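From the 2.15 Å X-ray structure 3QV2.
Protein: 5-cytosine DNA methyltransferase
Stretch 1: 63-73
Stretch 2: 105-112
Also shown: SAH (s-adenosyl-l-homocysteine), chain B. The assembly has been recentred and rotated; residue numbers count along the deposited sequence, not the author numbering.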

# COMPACT_ATOMS: atom_id res chain seq x y z
N ASN A 63 -15.95 -13.62 2.67
CA ASN A 63 -14.65 -14.14 2.26
C ASN A 63 -14.50 -14.17 0.74
O ASN A 63 -15.35 -14.72 0.04
CB ASN A 63 -14.41 -15.53 2.84
CG ASN A 63 -12.93 -15.89 2.90
OD1 ASN A 63 -12.31 -16.15 1.87
ND2 ASN A 63 -12.38 -15.93 4.10
N LEU A 64 -13.42 -13.58 0.24
CA LEU A 64 -13.20 -13.45 -1.20
C LEU A 64 -12.80 -14.77 -1.86
O LEU A 64 -12.69 -14.85 -3.08
CB LEU A 64 -12.15 -12.37 -1.49
CG LEU A 64 -12.65 -10.93 -1.57
CD1 LEU A 64 -13.71 -10.65 -0.53
CD2 LEU A 64 -11.50 -9.94 -1.45
N ASP A 65 -12.59 -15.80 -1.05
CA ASP A 65 -12.25 -17.12 -1.58
C ASP A 65 -13.44 -17.76 -2.29
O ASP A 65 -13.27 -18.53 -3.23
CB ASP A 65 -11.78 -18.05 -0.46
CG ASP A 65 -10.43 -17.66 0.10
OD1 ASP A 65 -9.72 -16.86 -0.55
OD2 ASP A 65 -10.07 -18.15 1.19
N SER A 66 -14.65 -17.43 -1.84
CA SER A 66 -15.84 -18.12 -2.31
C SER A 66 -17.00 -17.19 -2.67
O SER A 66 -18.10 -17.67 -2.97
CB SER A 66 -16.31 -19.13 -1.26
OG SER A 66 -16.68 -18.47 -0.06
N ILE A 67 -16.78 -15.88 -2.63
CA ILE A 67 -17.85 -14.93 -2.92
C ILE A 67 -18.46 -15.20 -4.30
O ILE A 67 -17.74 -15.41 -5.28
CB ILE A 67 -17.37 -13.47 -2.82
CG1 ILE A 67 -18.57 -12.51 -2.94
CG2 ILE A 67 -16.32 -13.17 -3.87
CD1 ILE A 67 -18.23 -11.06 -2.66
N SER A 68 -19.79 -15.19 -4.37
CA SER A 68 -20.49 -15.53 -5.60
C SER A 68 -20.48 -14.40 -6.61
O SER A 68 -20.31 -13.23 -6.25
CB SER A 68 -21.94 -15.93 -5.29
OG SER A 68 -22.70 -14.81 -4.87
N ILE A 69 -20.65 -14.75 -7.88
CA ILE A 69 -20.73 -13.76 -8.95
C ILE A 69 -21.92 -12.84 -8.69
O ILE A 69 -21.81 -11.62 -8.80
CB ILE A 69 -20.92 -14.42 -10.32
CG1 ILE A 69 -19.87 -15.52 -10.53
CG2 ILE A 69 -20.85 -13.38 -11.43
CD1 ILE A 69 -20.06 -16.30 -11.82
N LYS A 70 -23.05 -13.44 -8.34
CA LYS A 70 -24.29 -12.72 -8.10
C LYS A 70 -24.11 -11.57 -7.11
O LYS A 70 -24.55 -10.45 -7.37
CB LYS A 70 -25.37 -13.68 -7.58
CG LYS A 70 -26.72 -13.03 -7.35
CD LYS A 70 -27.65 -13.25 -8.53
CE LYS A 70 -29.07 -12.82 -8.20
NZ LYS A 70 -30.04 -13.22 -9.26
N GLN A 71 -23.47 -11.85 -5.98
CA GLN A 71 -23.25 -10.83 -4.96
C GLN A 71 -22.39 -9.69 -5.48
O GLN A 71 -22.66 -8.52 -5.22
CB GLN A 71 -22.63 -11.44 -3.70
CG GLN A 71 -22.36 -10.43 -2.60
CD GLN A 71 -21.91 -11.07 -1.30
OE1 GLN A 71 -21.47 -10.39 -0.38
NE2 GLN A 71 -22.01 -12.39 -1.23
N ILE A 72 -21.34 -10.04 -6.22
CA ILE A 72 -20.46 -9.03 -6.81
C ILE A 72 -21.20 -8.18 -7.83
O ILE A 72 -21.07 -6.95 -7.84
CB ILE A 72 -19.23 -9.67 -7.47
CG1 ILE A 72 -18.21 -10.07 -6.40
CG2 ILE A 72 -18.60 -8.72 -8.47
CD1 ILE A 72 -17.02 -10.82 -6.96
N GLU A 73 -21.99 -8.82 -8.69
CA GLU A 73 -22.70 -8.13 -9.75
C GLU A 73 -23.83 -7.26 -9.20
O GLU A 73 -24.19 -6.24 -9.80
CB GLU A 73 -23.23 -9.13 -10.78
CG GLU A 73 -23.31 -8.59 -12.19
CD GLU A 73 -23.63 -9.66 -13.22
OE1 GLU A 73 -22.94 -9.71 -14.26
OE2 GLU A 73 -24.57 -10.44 -12.99
N SAH B . -4.10 -2.00 0.43
CA SAH B . -4.73 -2.07 1.73
CB SAH B . -4.30 -3.32 2.48
CG SAH B . -3.89 -4.54 1.69
SD SAH B . -3.30 -5.97 2.63
C SAH B . -4.41 -0.82 2.50
O SAH B . -4.40 -0.85 3.77
OXT SAH B . -4.17 0.27 1.89
C5' SAH B . -4.26 -7.40 2.19
C4' SAH B . -5.61 -7.55 2.80
O4' SAH B . -6.28 -8.56 2.14
C3' SAH B . -5.47 -7.96 4.20
O3' SAH B . -5.90 -6.94 5.03
C2' SAH B . -6.29 -9.13 4.38
O2' SAH B . -7.11 -8.96 5.49
C1' SAH B . -7.09 -9.22 3.16
N9 SAH B . -7.45 -10.58 2.87
C8 SAH B . -6.70 -11.69 2.83
N7 SAH B . -7.51 -12.71 2.50
C5 SAH B . -8.76 -12.23 2.34
C6 SAH B . -9.98 -12.82 2.00
N6 SAH B . -10.07 -14.24 1.75
N1 SAH B . -11.07 -12.04 1.92
C2 SAH B . -11.02 -10.72 2.14
N3 SAH B . -9.86 -10.13 2.47
C4 SAH B . -8.73 -10.85 2.57
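Stretch 2 105-112: AKSVLHLY

Stretch 2 is mostly helical, and the helix runs on past Tyr 112. It lies against the loop of stretch 1 and runs in broadly the same direction, with Asp 65 and Ser 107 nearest in backbone register, their CA atoms 4.1 Å apart. Together the two stretches bury 402 Å².

Asn 63 makes no contact with stretch 2. Asn 63 OD1 accepts from Asp 65 N at 3.0 Å and from SAH N6 at 2.9 Å, so it ties the loop to the adenine. Leu 64 N donates to SAH N1 at 3.3 Å. Leu 64 CB packs on Ser 107 CB at 3.7 Å, and Leu 64 O lies 3.0 Å from His 110 CD2.

Asp 65 sits against Lys 106 and Ser 107. Asp 65 OD1 is 3.1 Å from Ser 107 N, but the angle is too poor for a hydrogen bond. Water 1 bridges, donating to Asp 65 OD1 at 2.7 Å and accepting from Ser 107 OG at 2.9 Å.

Asp 65 O and Ser 66 CA lie over one face of the His 110 ring. At the ring edge, His 110 NE2 donates to Ile 67 O at 2.7 Å and 169°, a direct hydrogen bond between the stretches.

Ser 68 caps the next helix, its OG accepting from Gln 71 N at 3.3 Å. From that helix, Ile 72 CD1 reaches Leu 111 CD2 at 4.1 Å.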

# COMPACT_ATOMS: atom_id res chain seq x y z
N ALA A 105 -3.52 -17.02 -1.94
CA ALA A 105 -3.71 -16.53 -3.30
C ALA A 105 -5.07 -16.96 -3.84
O ALA A 105 -5.48 -16.54 -4.92
CB ALA A 105 -2.59 -17.02 -4.20
N LYS A 106 -5.75 -17.81 -3.08
CA LYS A 106 -7.02 -18.39 -3.50
C LYS A 106 -8.07 -17.32 -3.82
O LYS A 106 -8.86 -17.48 -4.76
CB LYS A 106 -7.55 -19.34 -2.42
CG LYS A 106 -8.75 -20.17 -2.85
CD LYS A 106 -9.07 -21.24 -1.81
CE LYS A 106 -10.21 -22.13 -2.28
NZ LYS A 106 -11.48 -21.37 -2.46
N SER A 107 -8.07 -16.24 -3.05
CA SER A 107 -9.06 -15.18 -3.24
C SER A 107 -8.87 -14.42 -4.55
O SER A 107 -9.84 -14.14 -5.25
CB SER A 107 -9.03 -14.21 -2.05
OG SER A 107 -7.72 -13.78 -1.77
N VAL A 108 -7.63 -14.08 -4.88
CA VAL A 108 -7.35 -13.30 -6.09
C VAL A 108 -7.51 -14.14 -7.35
O VAL A 108 -7.90 -13.63 -8.40
CB VAL A 108 -5.95 -12.66 -6.05
CG1 VAL A 108 -4.87 -13.72 -6.20
CG2 VAL A 108 -5.83 -11.60 -7.14
N LEU A 109 -7.21 -15.43 -7.25
CA LEU A 109 -7.42 -16.35 -8.37
C LEU A 109 -8.92 -16.53 -8.60
O LEU A 109 -9.37 -16.61 -9.74
CB LEU A 109 -6.76 -17.70 -8.10
CG LEU A 109 -5.23 -17.74 -8.17
CD1 LEU A 109 -4.71 -19.09 -7.68
CD2 LEU A 109 -4.76 -17.45 -9.58
N HIS A 110 -9.67 -16.60 -7.51
CA HIS A 110 -11.12 -16.76 -7.58
C HIS A 110 -11.76 -15.61 -8.36
O HIS A 110 -12.59 -15.84 -9.23
CB HIS A 110 -11.70 -16.82 -6.17
CG HIS A 110 -13.20 -16.82 -6.13
ND1 HIS A 110 -13.95 -17.78 -6.77
CD2 HIS A 110 -14.08 -15.98 -5.53
CE1 HIS A 110 -15.24 -17.53 -6.57
NE2 HIS A 110 -15.34 -16.44 -5.82
N LEU A 111 -11.36 -14.39 -8.04
CA LEU A 111 -11.93 -13.21 -8.67
C LEU A 111 -11.75 -13.20 -10.18
O LEU A 111 -12.66 -12.81 -10.92
CB LEU A 111 -11.33 -11.93 -8.07
CG LEU A 111 -11.61 -11.69 -6.58
CD1 LEU A 111 -10.97 -10.39 -6.12
CD2 LEU A 111 -13.10 -11.68 -6.31
N TYR A 112 -10.58 -13.63 -10.65
CA TYR A 112 -10.28 -13.59 -12.08
C TYR A 112 -10.69 -14.86 -12.82
O TYR A 112 -11.08 -14.80 -13.99
CB TYR A 112 -8.81 -13.26 -12.31
CG TYR A 112 -8.44 -11.84 -11.95
CD1 TYR A 112 -8.63 -10.80 -12.85
CD2 TYR A 112 -7.91 -11.53 -10.70
CE1 TYR A 112 -8.31 -9.50 -12.52
CE2 TYR A 112 -7.59 -10.23 -10.36
CZ TYR A 112 -7.78 -9.22 -11.27
OH TYR A 112 -7.46 -7.92 -10.95
O HOH W 1 -7.15 -16.09 -0.15